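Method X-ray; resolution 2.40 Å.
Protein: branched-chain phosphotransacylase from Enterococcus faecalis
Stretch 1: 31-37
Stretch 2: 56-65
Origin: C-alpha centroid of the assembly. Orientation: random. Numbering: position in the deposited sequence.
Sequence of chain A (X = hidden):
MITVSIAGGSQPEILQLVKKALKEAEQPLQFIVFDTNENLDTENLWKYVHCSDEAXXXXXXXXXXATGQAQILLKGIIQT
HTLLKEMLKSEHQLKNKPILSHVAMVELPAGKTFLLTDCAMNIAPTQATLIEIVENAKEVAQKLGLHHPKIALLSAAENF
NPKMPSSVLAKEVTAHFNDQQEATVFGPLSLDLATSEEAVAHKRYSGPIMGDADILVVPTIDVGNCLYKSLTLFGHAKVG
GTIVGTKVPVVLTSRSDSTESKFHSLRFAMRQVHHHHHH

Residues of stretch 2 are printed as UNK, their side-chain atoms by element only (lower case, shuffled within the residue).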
ATOM      1  N   PHE A  31      23.035   9.374  25.774  1.00 48.00           N
ATOM      2  CA  PHE A  31      21.649   9.815  25.764  1.00 47.71           C
ATOM      3  C   PHE A  31      21.366  10.922  26.773  1.00 48.29           C
ATOM      4  O   PHE A  31      21.803  10.869  27.923  1.00 49.12           O
ATOM      5  CB  PHE A  31      20.706   8.636  26.033  1.00 48.14           C
ATOM      6  CG  PHE A  31      20.721   7.585  24.954  1.00 50.29           C
ATOM      7  CD1 PHE A  31      21.552   6.469  25.052  1.00 49.71           C
ATOM      8  CD2 PHE A  31      19.911   7.717  23.827  1.00 49.74           C
ATOM      9  CE1 PHE A  31      21.573   5.501  24.047  1.00 50.80           C
ATOM     10  CE2 PHE A  31      19.929   6.753  22.818  1.00 50.14           C
ATOM     11  CZ  PHE A  31      20.761   5.641  22.928  1.00 49.23           C
ATOM     12  N   ILE A  32      20.632  11.929  26.319  1.00 47.73           N
ATOM     13  CA  ILE A  32      20.255  13.059  27.145  1.00 47.37           C
ATOM     14  C   ILE A  32      18.744  13.178  27.006  1.00 47.68           C
ATOM     15  O   ILE A  32      18.232  13.564  25.957  1.00 47.27           O
ATOM     16  CB  ILE A  32      20.950  14.341  26.656  1.00 47.17           C
ATOM     17  CG1 ILE A  32      22.459  14.137  26.710  1.00 46.38           C
ATOM     18  CG2 ILE A  32      20.541  15.531  27.517  1.00 46.47           C
ATOM     19  CD1 ILE A  32      23.256  15.300  26.177  1.00 48.80           C
ATOM     20  N   VAL A  33      18.036  12.834  28.073  1.00 48.65           N
ATOM     21  CA  VAL A  33      16.585  12.853  28.072  1.00 49.65           C
ATOM     22  C   VAL A  33      15.960  14.031  28.800  1.00 49.83           C
ATOM     23  O   VAL A  33      16.385  14.386  29.898  1.00 51.11           O
ATOM     24  CB  VAL A  33      16.036  11.572  28.729  1.00 52.01           C
ATOM     25  CG1 VAL A  33      14.510  11.588  28.718  1.00 52.87           C
ATOM     26  CG2 VAL A  33      16.577  10.348  28.007  1.00 51.08           C
ATOM     27  N   PHE A  34      14.932  14.615  28.190  1.00 49.41           N
ATOM     28  CA  PHE A  34      14.211  15.739  28.780  1.00 49.26           C
ATOM     29  C   PHE A  34      12.767  15.297  28.974  1.00 49.94           C
ATOM     30  O   PHE A  34      12.176  14.704  28.076  1.00 51.80           O
ATOM     31  CB  PHE A  34      14.217  16.957  27.850  1.00 47.81           C
ATOM     32  CG  PHE A  34      15.573  17.323  27.326  1.00 46.17           C
ATOM     33  CD1 PHE A  34      16.174  16.561  26.332  1.00 45.08           C
ATOM     34  CD2 PHE A  34      16.230  18.454  27.799  1.00 46.82           C
ATOM     35  CE1 PHE A  34      17.412  16.920  25.809  1.00 45.88           C
ATOM     36  CE2 PHE A  34      17.470  18.823  27.284  1.00 46.98           C
ATOM     37  CZ  PHE A  34      18.061  18.054  26.284  1.00 47.16           C
ATOM     38  N   ASP A  35      12.186  15.582  30.131  1.00 49.74           N
ATOM     39  CA  ASP A  35      10.804  15.178  30.358  1.00 50.61           C
ATOM     40  C   ASP A  35      10.198  15.891  31.567  1.00 49.95           C
ATOM     41  O   ASP A  35      10.905  16.307  32.485  1.00 48.77           O
ATOM     42  CB  ASP A  35      10.739  13.654  30.575  1.00 51.30           C
ATOM     43  CG  ASP A  35       9.396  13.044  30.165  1.00 52.71           C
ATOM     44  OD1 ASP A  35       8.349  13.706  30.353  1.00 53.04           O
ATOM     45  OD2 ASP A  35       9.393  11.888  29.672  1.00 51.97           O
ATOM     46  N   THR A  36       8.879  16.030  31.554  1.00 50.00           N
ATOM     47  CA  THR A  36       8.180  16.653  32.660  1.00 51.81           C
ATOM     48  C   THR A  36       7.918  15.580  33.707  1.00 51.91           C
ATOM     49  O   THR A  36       7.616  15.887  34.856  1.00 53.25           O
ATOM     50  CB  THR A  36       6.839  17.261  32.207  1.00 52.48           C
ATOM     51  OG1 THR A  36       6.132  16.309  31.399  1.00 54.74           O
ATOM     52  CG2 THR A  36       7.077  18.531  31.407  1.00 52.90           C
ATOM     53  N   ASN A  37       8.040  14.318  33.299  1.00 52.58           N
ATOM     54  CA  ASN A  37       7.828  13.174  34.192  1.00 53.46           C
ATOM     55  C   ASN A  37       9.096  12.924  35.003  1.00 53.62           C
ATOM     56  O   ASN A  37      10.195  13.222  34.540  1.00 54.61           O
ATOM     57  CB  ASN A  37       7.488  11.924  33.372  1.00 54.94           C
ATOM     58  CG  ASN A  37       6.971  10.776  34.230  1.00 56.61           C
ATOM     59  OD1 ASN A  37       5.953  10.910  34.917  1.00 57.35           O
ATOM     60  ND2 ASN A  37       7.665   9.643  34.191  1.00 57.63           N
ATOM     61  N   UNK A  56       8.492  23.281  27.049  1.00 43.25           N
ATOM     62  CA  UNK A  56       9.849  23.429  27.555  1.00 43.47           C
ATOM     63  C   UNK A  56      10.702  22.224  27.137  1.00 43.75           C
ATOM     64  O   UNK A  56      11.817  22.391  26.631  1.00 42.30           O
ATOM     65  c   UNK A  56       9.825  23.568  29.076  1.00 42.59           C
ATOM     66  N   UNK A  57      10.155  21.022  27.341  1.00 43.37           N
ATOM     67  CA  UNK A  57      10.816  19.760  26.999  1.00 45.19           C
ATOM     68  C   UNK A  57      11.282  19.781  25.548  1.00 46.73           C
ATOM     69  O   UNK A  57      12.445  19.494  25.241  1.00 45.41           O
ATOM     70  c   UNK A  57       9.850  18.535  27.157  1.00 45.53           C
ATOM     71  c   UNK A  57      10.578  17.241  26.809  1.00 44.59           C
ATOM     72  c   UNK A  57       9.303  18.469  28.570  1.00 44.83           C
ATOM     73  N   UNK A  58      10.351  20.122  24.662  1.00 47.40           N
ATOM     74  CA  UNK A  58      10.623  20.196  23.235  1.00 48.00           C
ATOM     75  C   UNK A  58      11.670  21.256  22.934  1.00 48.63           C
ATOM     76  O   UNK A  58      12.645  20.992  22.233  1.00 49.58           O
ATOM     77  c   UNK A  58       9.336  20.512  22.475  1.00 47.62           C
ATOM     78  N   UNK A  59      11.479  22.455  23.472  1.00 48.74           N
ATOM     79  CA  UNK A  59      12.426  23.531  23.205  1.00 49.86           C
ATOM     80  C   UNK A  59      13.844  23.163  23.616  1.00 47.90           C
ATOM     81  O   UNK A  59      14.795  23.456  22.902  1.00 47.72           O
ATOM     82  c   UNK A  59      12.780  26.048  23.468  1.00 53.67           C
ATOM     83  o   UNK A  59      14.987  26.951  23.781  1.00 58.11           O
ATOM     84  n   UNK A  59      14.172  25.635  25.416  1.00 56.37           N
ATOM     85  c   UNK A  59      14.080  26.246  24.237  1.00 57.08           C
ATOM     86  c   UNK A  59      11.998  24.815  23.920  1.00 51.16           C
ATOM     87  N   UNK A  60      13.975  22.514  24.766  1.00 48.13           N
ATOM     88  CA  UNK A  60      15.278  22.120  25.266  1.00 48.14           C
ATOM     89  C   UNK A  60      15.911  20.959  24.486  1.00 47.54           C
ATOM     90  O   UNK A  60      17.135  20.908  24.322  1.00 47.92           O
ATOM     91  c   UNK A  60      15.100  22.855  29.058  1.00 56.78           C
ATOM     92  o   UNK A  60      16.117  23.375  29.577  1.00 58.82           O
ATOM     93  c   UNK A  60      15.171  21.802  26.753  1.00 49.15           C
ATOM     94  o   UNK A  60      14.271  22.177  29.702  1.00 58.40           O
ATOM     95  c   UNK A  60      14.875  23.049  27.573  1.00 54.01           C
ATOM     96  N   UNK A  61      15.074  20.047  23.997  1.00 45.88           N
ATOM     97  CA  UNK A  61      15.537  18.906  23.206  1.00 44.90           C
ATOM     98  C   UNK A  61      16.068  19.386  21.854  1.00 43.77           C
ATOM     99  O   UNK A  61      17.162  19.006  21.423  1.00 39.90           O
ATOM    100  c   UNK A  61      14.391  17.921  22.985  1.00 43.81           C
ATOM    101  N   UNK A  62      15.271  20.229  21.200  1.00 43.62           N
ATOM    102  CA  UNK A  62      15.601  20.787  19.891  1.00 45.24           C
ATOM    103  C   UNK A  62      16.808  21.712  19.979  1.00 46.65           C
ATOM    104  O   UNK A  62      17.572  21.840  19.024  1.00 46.75           O
ATOM    105  c   UNK A  62      14.412  21.594  19.312  1.00 45.87           C
ATOM    106  c   UNK A  62      14.793  22.208  17.972  1.00 46.20           C
ATOM    107  c   UNK A  62      13.200  20.698  19.161  1.00 45.84           C
ATOM    108  N   UNK A  63      16.972  22.363  21.125  1.00 47.95           N
ATOM    109  CA  UNK A  63      18.090  23.278  21.323  1.00 49.62           C
ATOM    110  C   UNK A  63      19.420  22.538  21.276  1.00 49.26           C
ATOM    111  O   UNK A  63      20.375  22.980  20.631  1.00 48.99           O
ATOM    112  o   UNK A  63      19.209  23.981  23.353  1.00 51.86           O
ATOM    113  c   UNK A  63      17.958  23.984  22.671  1.00 50.55           C
ATOM    114  N   UNK A  64      19.473  21.414  21.984  1.00 48.06           N
ATOM    115  CA  UNK A  64      20.671  20.584  22.053  1.00 48.05           C
ATOM    116  C   UNK A  64      21.120  20.119  20.659  1.00 48.50           C
ATOM    117  O   UNK A  64      22.302  19.847  20.434  1.00 47.02           O
ATOM    118  c   UNK A  64      20.400  19.371  22.942  1.00 48.90           C
ATOM    119  c   UNK A  64      21.179  17.413  24.278  1.00 48.85           C
ATOM    120  c   UNK A  64      22.261  19.654  24.554  1.00 48.84           C
ATOM    121  c   UNK A  64      21.622  18.690  23.563  1.00 50.18           C
ATOM    122  N   UNK A  65      20.166  20.033  19.733  1.00 48.50           N
ATOM    123  CA  UNK A  65      20.447  19.623  18.360  1.00 49.84           C
ATOM    124  C   UNK A  65      20.800  20.839  17.506  1.00 51.32           C
ATOM    125  O   UNK A  65      21.602  20.732  16.572  1.00 50.58           O
ATOM    126  c   UNK A  65      19.150  17.438  18.252  1.00 48.50           C
ATOM    127  c   UNK A  65      19.226  18.874  17.721  1.00 49.38           C
ATOM    128  c   UNK A  65      19.352  18.846  16.210  1.00 48.99           C
TER

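Stretch 2 is a single run of helix whose axis passes 7.6 Å from that of strand 31-35 at 160°, so the two elements run nearly antiparallel. Each hidden side chain can be read from its atom count, elements and connectivity.

Position 56 has one side-chain carbon, CB, whose nearest atom on stretch 1 is T36 CG2 at 6.2 Å, too far for contact; a lone CB defines A56. Position 57 has three carbons, one bonded to CA and carrying the other two. This fork at CB, without oxygen, gives V57. Its CG1 lies 3.3 Å from F34 O and 3.8 Å from F34 CB, while its CG2 reaches T36 CG2 at 3.6 Å; the two methyls thus straddle the end of the strand and the turn after it.

Position 58 again has a single carbon, pointing away from the strand: A58. Position 59 has three carbons, the third carrying one oxygen and one nitrogen. That terminal amide identifies Q59, which makes no contact with stretch 1. Position 60 has three carbons ending in two oxygens, a carboxylate at the length of glutamate, hence E60. Its CB sits 3.7 Å from F34 CD2, and its backbone O is 3.6 Å from F34 CZ, so the contact is made near the backbone.

Position 61 has one carbon, 4.0 Å from F34 CD1, and is A61. Its CA lies 4.0 Å from the F34 ring centroid and 20° off the ring normal, a CH-pi contact over the face. Position 62 repeats the three-carbon fork at CB but points away: V62. Position 63 has one carbon and then one oxygen, the hydroxymethyl of S63, out of contact.

Position 64 has four carbons forked at the second, which separates leucine from an isoleucine-type branch at CB: L64. Its CD2 is 3.5 Å from I32 CD1 and 3.8 Å from F34 CZ, meeting the F34 ring at its edge. Position 65 has three carbons forked at CB, V65, and lies out of reach.

The contact is organized around F34, with chi1 near -50° (m), whose ring lies against the helix backbone at 60 and 61. The small A61 side chain accompanies this close approach of CA to the ring face, while L64 closes the edge and extends the apolar surface to I32. V57 packs at the other end of the contact. No hydrogen bond crosses between the stretches; the 360 Å² buried in total reflects mainly apolar packing. D35, whose CB points away, instead orders the turn: N37 N donates to D35 OD1 at 3.0 Å and 167°.

Stretch 2 (56-65) AVAQEAVSLV
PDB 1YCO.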